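Local coordinates for periplasmic beta-glucosidase (Pseudomonas aeruginosa, PDB 6R5T), which probably hydrolyses terminal, non-reducing beta-D-glucosyl residues of beta-glucosides in the periplasm, releasing beta-D-glucose, at residues A[567-572]-A[601-606]. The protein carries 1 engineered substitution. Numbering follows the deposited sequence.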
loop_
_atom_site.group_PDB
_atom_site.type_symbol
_atom_site.label_atom_id
_atom_site.label_comp_id
_atom_site.label_asym_id
_atom_site.label_seq_id
_atom_site.Cartn_x
_atom_site.Cartn_y
_atom_site.Cartn_z
ATOM N N PHE A 567 -15.592 2.376 2.487
ATOM C CA PHE A 567 -15.456 1.383 3.571
ATOM C C PHE A 567 -15.051 0.061 2.945
ATOM O O PHE A 567 -15.847 -0.524 2.196
ATOM C CB PHE A 567 -16.746 1.238 4.365
ATOM C CG PHE A 567 -16.925 2.258 5.459
ATOM C CD1 PHE A 567 -16.572 3.583 5.310
ATOM C CD2 PHE A 567 -17.502 1.888 6.664
ATOM C CE1 PHE A 567 -16.736 4.513 6.330
ATOM C CE2 PHE A 567 -17.720 2.838 7.653
ATOM C CZ PHE A 567 -17.314 4.137 7.519
ATOM N N PRO A 568 -13.819 -0.415 3.195
ATOM C CA PRO A 568 -13.348 -1.631 2.569
ATOM C C PRO A 568 -14.130 -2.799 3.145
ATOM O O PRO A 568 -14.489 -2.750 4.308
ATOM C CB PRO A 568 -11.881 -1.781 2.989
ATOM C CG PRO A 568 -11.497 -0.431 3.528
ATOM C CD PRO A 568 -12.771 0.198 4.052
ATOM N N ARG A 569 -14.229 -3.883 2.374
ATOM C CA ARG A 569 -14.818 -5.145 2.915
ATOM C C ARG A 569 -13.876 -5.739 3.956
ATOM O O ARG A 569 -14.367 -6.397 4.896
ATOM C CB ARG A 569 -15.129 -6.140 1.804
ATOM C CG ARG A 569 -16.230 -5.642 0.900
ATOM C CD ARG A 569 -16.390 -6.581 -0.269
ATOM N NE ARG A 569 -17.316 -6.034 -1.236
ATOM C CZ ARG A 569 -18.636 -6.117 -1.173
ATOM N NH1 ARG A 569 -19.221 -6.776 -0.205
ATOM N NH2 ARG A 569 -19.351 -5.556 -2.127
ATOM N N SER A 570 -12.566 -5.561 3.818
ATOM C CA SER A 570 -11.604 -6.037 4.814
ATOM C C SER A 570 -10.302 -5.271 4.645
ATOM O O SER A 570 -10.077 -4.663 3.600
ATOM C CB SER A 570 -11.356 -7.526 4.699
ATOM O OG SER A 570 -10.640 -7.798 3.503
ATOM N N VAL A 571 -9.440 -5.388 5.628
ATOM C CA VAL A 571 -8.122 -4.725 5.617
ATOM C C VAL A 571 -7.277 -5.253 4.452
ATOM O O VAL A 571 -6.442 -4.500 3.913
ATOM C CB VAL A 571 -7.424 -4.904 6.968
ATOM C CG1 VAL A 571 -6.943 -6.343 7.217
ATOM C CG2 VAL A 571 -6.282 -3.907 7.077
ATOM N N GLY A 572 -7.522 -6.492 4.011
ATOM C CA GLY A 572 -6.727 -7.033 2.913
ATOM C C GLY A 572 -7.065 -6.428 1.587
ATOM O O GLY A 572 -6.356 -6.756 0.625
ATOM N N ASP A 601 -10.853 -14.228 -3.109
ATOM C CA ASP A 601 -11.275 -14.871 -1.842
ATOM C C ASP A 601 -12.248 -14.007 -1.040
ATOM O O ASP A 601 -12.499 -14.346 0.142
ATOM C CB ASP A 601 -10.070 -15.276 -1.023
ATOM C CG ASP A 601 -9.172 -14.144 -0.550
ATOM O OD1 ASP A 601 -9.341 -13.044 -1.047
ATOM O OD2 ASP A 601 -8.215 -14.453 0.197
ATOM N N GLU A 602 -12.729 -12.937 -1.638
ATOM C CA GLU A 602 -13.683 -11.985 -1.004
ATOM C C GLU A 602 -14.397 -11.272 -2.134
ATOM O O GLU A 602 -13.830 -11.121 -3.219
ATOM C CB GLU A 602 -12.939 -10.957 -0.142
ATOM C CG GLU A 602 -13.831 -10.184 0.816
ATOM C CD GLU A 602 -13.000 -9.579 1.916
ATOM O OE1 GLU A 602 -12.083 -8.807 1.572
ATOM O OE2 GLU A 602 -13.222 -9.931 3.096
ATOM N N ALA A 603 -15.604 -10.794 -1.870
ATOM C CA ALA A 603 -16.347 -9.956 -2.832
ATOM C C ALA A 603 -15.523 -8.704 -3.091
ATOM O O ALA A 603 -14.751 -8.294 -2.217
ATOM C CB ALA A 603 -17.712 -9.637 -2.335
ATOM N N ASN A 604 -15.649 -8.156 -4.264
ATOM C CA ASN A 604 -14.815 -7.017 -4.684
ATOM C C ASN A 604 -15.563 -5.674 -4.548
ATOM O O ASN A 604 -16.819 -5.651 -4.399
ATOM C CB ASN A 604 -14.274 -7.263 -6.085
ATOM C CG ASN A 604 -13.142 -8.286 -6.062
ATOM O OD1 ASN A 604 -12.006 -7.931 -5.729
ATOM N ND2 ASN A 604 -13.497 -9.545 -6.315
ATOM N N GLY A 605 -14.804 -4.589 -4.592
ATOM C CA GLY A 605 -15.362 -3.258 -4.363
ATOM C C GLY A 605 -15.550 -2.991 -2.881
ATOM O O GLY A 605 -15.562 -3.901 -2.041
ATOM N N PRO A 606 -15.768 -1.712 -2.518
ATOM C CA PRO A 606 -16.034 -1.370 -1.132
ATOM C C PRO A 606 -17.372 -1.962 -0.682
ATOM O O PRO A 606 -18.282 -2.178 -1.518
ATOM C CB PRO A 606 -16.091 0.163 -1.175
ATOM C CG PRO A 606 -16.580 0.452 -2.529
ATOM C CD PRO A 606 -15.908 -0.574 -3.445
HETATM O O HOH W 1 -13.388 -3.567 -0.366
#
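Two runs of irregular chain in the connection between helix 545-553 and strand 619-626, within the C-terminal domain of this family 3 glycoside hydrolase, pass each other in nearly opposite directions (163° between 567-570 and 602-606). They illustrate how one long side chain can tie loops together through backbone carbonyls. Arg569 leaves its backbone with CG anti to the carbonyl carbon, runs extended from CG to NE, and lays this arm along residues 603-606. Its NE is shared by two carbonyl oxygens: it donates to Asn604 O at 3.2 Å and, more weakly, to Gly605 O at 2.9 Å. The Asn604 bond is bent (141° at the hydrogen), with NE standing above the carbonyl plane. NH2 adds a weak bond to the same oxygen. The guanidinium lies between Ala603, whose CB sits 3.6 Å over one face toward the rim, and Pro606, whose carbonyl carbon lies over the opposite face. A water bridges the main chains, accepting from Arg569 N and donating to Gly605 O.

The neighbouring link is simpler. Glu602, extended beyond a CG anti to its backbone N, brings its carboxylate to Ser570, where Ser570 OG donates to the syn lone pair of Glu602 OE1, with 2.6 Å between the two oxygens. Gln573 NE2 also bonds OE1, so this oxygen is held twice, and Thr491 of the second subunit packs on both Ser570 and Glu602. Distant from the sugar pocket, the contact exemplifies loop-to-loop bridging by an arginine that binds successive main-chain carbonyls, here at the interface with the second subunit.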